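Local structure of protease VP4 (Blotched snakehead virus, 2GEF) at residues L200-A203 / A204-A207; C158-T162 / N163-V167. The protein is a birnavirus serine protease that uses a serine/lysine catalytic dyad, and probably cleaves the viral polyprotein from which it is itself released. All coordinates share one frame; numbering follows the deposited sequence.

Contact 1: L200-A203 / A204-A207; sequences LDDA and ADHA
Four consecutive i to i+4 hydrogen bonds tie Leu200-Ala203 to Ala204-Ala207, a worked example of how the first turns of an alpha-helix are closed. Ala204 N donates to Leu200 O at 3.0 Å and Asp205 N to Asp201 O at 2.8 Å. His206 N to Asp202 O and Ala207 N to Ala203 O complete the set. In front of them, Asp202 N is hydrogen-bonded to the hydroxyl OG1 of Thr199, just ahead of the helix.

Beside these bonds the side chains of the second segment rest on carbonyl oxygens one turn back. The methyl CB of Ala204 lies 3.6 Å from Leu200 O, and Ala207 CB packs against Ala203 O. His206 CB touches Asp202 O at 3.4 Å, but with CG anti to the backbone N (chi1 173°) the imidazole leads away from the first segment, and its ND1 is hydrogen-bonded to the hydroxyl of Tyr155. The small methyls of Ala203 and Ala204 meet helix 138-146, at Ile139 and Leu143 respectively.

Charge forms the third element. Asp205 carries CG beside its own backbone N (chi1 -73°), which brings the carboxylate back over the preceding turn, CG 3.3 Å from Asp201 O. Its OD2 comes within 4.5 Å of Asp202 OD2, two like charges one turn apart.

The acidic groups sit near the N-terminal end of helix 200-209, where the helix dipole would be expected to stabilise negative charge; any repulsion between Asp202 and Asp205 is probably eased, more for Asp202, which lies closer to the helix start.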
ATOM      1  N   LEU A 200      14.206   5.533  -0.025  1.00  9.75           N
ATOM      2  CA  LEU A 200      13.834   4.462   0.926  1.00 11.09           C
ATOM      3  C   LEU A 200      14.339   4.587   2.380  1.00  9.91           C
ATOM      4  O   LEU A 200      13.685   4.137   3.321  1.00 11.21           O
ATOM      5  CB  LEU A 200      14.350   3.185   0.327  1.00  8.70           C
ATOM      6  CG  LEU A 200      13.485   2.009   0.516  1.00 13.42           C
ATOM      7  CD1 LEU A 200      12.055   2.284  -0.026  1.00 13.57           C
ATOM      8  CD2 LEU A 200      14.170   0.736  -0.046  1.00  8.27           C
ATOM      9  N   ASP A 201      15.521   5.129   2.544  1.00  9.70           N
ATOM     10  CA  ASP A 201      16.078   5.553   3.853  1.00 11.27           C
ATOM     11  C   ASP A 201      15.236   6.601   4.584  1.00  9.40           C
ATOM     12  O   ASP A 201      14.947   6.436   5.775  1.00  8.23           O
ATOM     13  CB  ASP A 201      17.531   5.981   3.675  1.00 10.71           C
ATOM     14  CG  ASP A 201      18.450   4.731   3.580  1.00 17.42           C
ATOM     15  OD1 ASP A 201      18.405   3.800   4.465  1.00 16.57           O
ATOM     16  OD2 ASP A 201      19.192   4.624   2.555  1.00 26.31           O
ATOM     17  N   ASP A 202      14.764   7.600   3.840  1.00  8.67           N
ATOM     18  CA  ASP A 202      13.900   8.624   4.405  1.00  7.63           C
ATOM     19  C   ASP A 202      12.543   8.096   4.719  1.00  7.12           C
ATOM     20  O   ASP A 202      11.976   8.439   5.704  1.00  7.12           O
ATOM     21  CB  ASP A 202      13.725   9.829   3.466  1.00  9.46           C
ATOM     22  CG  ASP A 202      14.997  10.606   3.314  1.00 14.61           C
ATOM     23  OD1 ASP A 202      15.210  11.310   2.281  1.00 15.25           O
ATOM     24  OD2 ASP A 202      15.841  10.349   4.200  1.00 22.20           O
ATOM     25  N   ALA A 203      12.015   7.271   3.871  1.00  8.03           N
ATOM     26  CA  ALA A 203      10.760   6.534   4.231  1.00  9.23           C
ATOM     27  C   ALA A 203      10.871   5.640   5.446  1.00  9.37           C
ATOM     28  O   ALA A 203       9.968   5.610   6.198  1.00 10.29           O
ATOM     29  CB  ALA A 203      10.355   5.718   3.023  1.00  9.76           C
ATOM     30  N   ALA A 204      11.964   4.858   5.642  1.00  6.31           N
ATOM     31  CA  ALA A 204      12.139   4.163   6.900  1.00  6.06           C
ATOM     32  C   ALA A 204      12.359   5.084   8.052  1.00  8.63           C
ATOM     33  O   ALA A 204      11.812   4.796   9.119  1.00 10.67           O
ATOM     34  CB  ALA A 204      13.394   3.130   6.787  1.00  6.18           C
ATOM     35  N   ASP A 205      13.141   6.196   7.880  1.00  7.54           N
ATOM     36  CA  ASP A 205      13.172   7.258   8.889  1.00 10.03           C
ATOM     37  C   ASP A 205      11.781   7.794   9.266  1.00 11.36           C
ATOM     38  O   ASP A 205      11.464   7.866  10.421  1.00 12.72           O
ATOM     39  CB  ASP A 205      14.081   8.381   8.519  1.00 10.14           C
ATOM     40  CG  ASP A 205      15.575   8.010   8.657  1.00 12.44           C
ATOM     41  OD1 ASP A 205      15.919   6.837   9.023  1.00 15.81           O
ATOM     42  OD2 ASP A 205      16.402   8.906   8.421  1.00 13.99           O
ATOM     43  N   HIS A 206      10.946   8.086   8.291  1.00 10.85           N
ATOM     44  CA  HIS A 206       9.666   8.619   8.514  1.00  8.86           C
ATOM     45  C   HIS A 206       8.797   7.578   9.284  1.00  7.95           C
ATOM     46  O   HIS A 206       8.044   7.900  10.166  1.00  8.87           O
ATOM     47  CB  HIS A 206       8.996   8.969   7.189  1.00  9.73           C
ATOM     48  CG  HIS A 206       7.546   9.389   7.368  1.00  2.08           C
ATOM     49  ND1 HIS A 206       6.557   8.500   7.657  1.00  7.11           N
ATOM     50  CD2 HIS A 206       6.965  10.618   7.422  1.00  5.03           C
ATOM     51  CE1 HIS A 206       5.399   9.125   7.802  1.00  7.28           C
ATOM     52  NE2 HIS A 206       5.632  10.419   7.728  1.00  7.27           N
ATOM     53  N   ALA A 207       8.912   6.317   8.945  1.00 11.10           N
ATOM     54  CA  ALA A 207       8.125   5.230   9.504  1.00  9.28           C
ATOM     55  C   ALA A 207       8.410   5.141  11.032  1.00 12.91           C
ATOM     56  O   ALA A 207       7.533   5.109  11.878  1.00  9.74           O
ATOM     57  CB  ALA A 207       8.422   3.907   8.649  1.00  9.37           C
TER

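Contact 2: C158-T162 / N163-V167; sequences CLSGT and NVQPV
Leu159 and Val164 face each other across a tight antiparallel hairpin as a non-hydrogen-bonded pair, their side chains meeting at a slant with Leu159 CD2 3.8 Å from Val164 CG2. Val164 reaches this place because CG2 stands beside its backbone N while CG1, anti to that N (chi1 175°), comes near Cys158 O.

Cys158, Ser160, Asn163 and Gln165 point to the other face. With CG beside its backbone N (chi1 -51°) and the chain extended beyond it, Gln165 reaches across the neighbouring strand: OE1 lies 3.7 Å from Cys158 CB, and Ser160 CB sits over the flat face of the amide, 3.9 Å from CD. The side chain of Cys158 is about 5 Å from that of the nucleophile Ser136. Nearer the turn, a water hydrogen-bonded to Ser160 OG also donates a weak bond to Asn163 OD1.

Ser160 N binds Asn163 O at 2.9 Å, and Asn163 N returns to Ser160 O, closing a type II' turn with Gly161 at positive phi (52°). Gln165 N donates to Cys158 O; the reverse bond, Cys158 N to Gln165 O, is weak.

Strand 163-165 is outermost, within this chain, in a four-stranded mixed sheet; 154-160 pairs on its other side with 184-186. Helix 138-146 covers Leu159 and Val164, and helix 200-209 also covers Leu159.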
ATOM      1  N   CYS A 158       6.829   4.120  -6.628  1.00 11.84           N
ATOM      2  CA  CYS A 158       7.675   3.096  -7.255  1.00 12.79           C
ATOM      3  C   CYS A 158       9.117   3.256  -6.819  1.00 13.50           C
ATOM      4  O   CYS A 158       9.519   4.313  -6.276  1.00 13.78           O
ATOM      5  CB  CYS A 158       7.573   3.087  -8.772  1.00 14.00           C
ATOM      6  SG  CYS A 158       5.929   2.888  -9.346  1.00 17.06           S
ATOM      7  N   LEU A 159       9.876   2.176  -6.989  1.00 13.31           N
ATOM      8  CA  LEU A 159      11.282   2.169  -6.616  1.00 12.77           C
ATOM      9  C   LEU A 159      12.206   1.948  -7.805  1.00 12.65           C
ATOM     10  O   LEU A 159      11.948   1.111  -8.662  1.00 11.28           O
ATOM     11  CB  LEU A 159      11.607   1.187  -5.466  1.00 11.82           C
ATOM     12  CG  LEU A 159      11.173   1.716  -4.072  1.00 11.83           C
ATOM     13  CD1 LEU A 159      11.467   0.656  -3.088  1.00 11.31           C
ATOM     14  CD2 LEU A 159      11.982   2.963  -3.724  1.00  8.19           C
ATOM     15  N   SER A 160      13.217   2.796  -7.866  1.00 11.63           N
ATOM     16  CA  SER A 160      14.452   2.549  -8.665  1.00 11.80           C
ATOM     17  C   SER A 160      15.714   2.398  -7.831  1.00 11.81           C
ATOM     18  O   SER A 160      16.270   3.398  -7.498  1.00 12.90           O
ATOM     19  CB  SER A 160      14.697   3.766  -9.517  1.00 11.51           C
ATOM     20  OG  SER A 160      15.653   3.504 -10.434  1.00 13.31           O
ATOM     21  N   GLY A 161      16.222   1.179  -7.572  1.00 12.07           N
ATOM     22  CA  GLY A 161      17.158   0.980  -6.489  1.00  9.49           C
ATOM     23  C   GLY A 161      16.497   1.585  -5.218  1.00 11.85           C
ATOM     24  O   GLY A 161      15.441   1.176  -4.816  1.00  8.67           O
ATOM     25  N   THR A 162      17.179   2.499  -4.559  1.00 11.80           N
ATOM     26  CA  THR A 162      16.707   3.110  -3.286  1.00 13.20           C
ATOM     27  C   THR A 162      16.065   4.533  -3.540  1.00 13.00           C
ATOM     28  O   THR A 162      15.575   5.150  -2.594  1.00 15.88           O
ATOM     29  CB  THR A 162      17.959   3.267  -2.282  1.00 14.70           C
ATOM     30  OG1 THR A 162      17.500   3.580  -0.972  1.00 19.55           O
ATOM     31  CG2 THR A 162      18.715   4.366  -2.679  1.00 11.28           C
ATOM     32  N   ASN A 163      15.943   4.956  -4.827  1.00 10.92           N
ATOM     33  CA  ASN A 163      15.349   6.236  -5.265  1.00  9.20           C
ATOM     34  C   ASN A 163      13.914   6.022  -5.543  1.00  8.24           C
ATOM     35  O   ASN A 163      13.590   5.137  -6.270  1.00  8.15           O
ATOM     36  CB  ASN A 163      16.056   6.694  -6.509  1.00  7.68           C
ATOM     37  CG  ASN A 163      17.393   7.247  -6.200  1.00 10.28           C
ATOM     38  OD1 ASN A 163      18.385   6.988  -6.898  1.00 16.14           O
ATOM     39  ND2 ASN A 163      17.482   7.924  -5.081  1.00  7.17           N
ATOM     40  N   VAL A 164      13.037   6.763  -4.892  1.00  8.84           N
ATOM     41  CA  VAL A 164      11.641   6.757  -5.171  1.00  8.16           C
ATOM     42  C   VAL A 164      11.319   7.387  -6.507  1.00  8.40           C
ATOM     43  O   VAL A 164      11.839   8.485  -6.831  1.00  9.80           O
ATOM     44  CB  VAL A 164      10.886   7.393  -4.002  1.00  8.41           C
ATOM     45  CG1 VAL A 164       9.299   7.531  -4.293  1.00 12.68           C
ATOM     46  CG2 VAL A 164      11.111   6.485  -2.661  1.00  7.88           C
ATOM     47  N   GLN A 165      10.395   6.766  -7.243  1.00  9.64           N
ATOM     48  CA  GLN A 165       9.683   7.440  -8.351  1.00  7.39           C
ATOM     49  C   GLN A 165       8.243   7.760  -8.171  1.00  7.91           C
ATOM     50  O   GLN A 165       7.448   6.926  -7.690  1.00  9.71           O
ATOM     51  CB  GLN A 165       9.818   6.630  -9.587  1.00  8.61           C
ATOM     52  CG  GLN A 165      11.309   6.246  -9.914  1.00 13.34           C
ATOM     53  CD  GLN A 165      11.286   5.150 -10.891  1.00 23.94           C
ATOM     54  OE1 GLN A 165      10.545   4.118 -10.699  1.00 22.45           O
ATOM     55  NE2 GLN A 165      11.994   5.355 -12.020  1.00 26.67           N
ATOM     56  N   PRO A 166       7.813   8.986  -8.609  1.00  8.46           N
ATOM     57  CA  PRO A 166       6.455   9.549  -8.319  1.00  8.66           C
ATOM     58  C   PRO A 166       5.284   8.799  -9.125  1.00  8.56           C
ATOM     59  O   PRO A 166       5.464   8.290 -10.267  1.00  7.79           O
ATOM     60  CB  PRO A 166       6.575  11.011  -8.737  1.00  5.86           C
ATOM     61  CG  PRO A 166       7.467  10.932  -9.893  1.00 12.37           C
ATOM     62  CD  PRO A 166       8.558   9.865  -9.536  1.00  8.43           C
ATOM     63  N   VAL A 167       4.136   8.723  -8.497  1.00  7.84           N
ATOM     64  CA  VAL A 167       3.089   7.859  -9.048  1.00  9.63           C
ATOM     65  C   VAL A 167       1.935   8.826  -9.374  1.00  8.89           C
ATOM     66  O   VAL A 167       1.888   9.952  -8.854  1.00  8.63           O
ATOM     67  CB  VAL A 167       2.795   6.664  -8.135  1.00  9.43           C
ATOM     68  CG1 VAL A 167       2.209   7.124  -6.873  1.00  7.79           C
ATOM     69  CG2 VAL A 167       1.831   5.723  -8.773  1.00 11.61           C
TER
HETATM   70  O   HOH W   1      17.952   5.734  -9.923  1.00 30.25           O

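How the contacts relate
Contact 2 comes first along the chain and contact 1 follows it, their centres about 13 Å apart. Between them run helix 170-178, which holds the catalytic Lys173, and strands 184-186 and 195-196 of the sheet to which the hairpin belongs. The chain then returns to the hairpin: Leu200 N probably hydrogen-bonds to Thr162 O in the turn at 2.9 Å, and Leu200 CD1 packs against Leu159 CD1 on the strand at 3.5 Å. Both contacts also lean on helix 138-146, which follows closely after the nucleophile Ser136. The start of the C-terminal helix and the hairpin thus pack together beside the catalytic region, with contact 2 the nearer to the dyad.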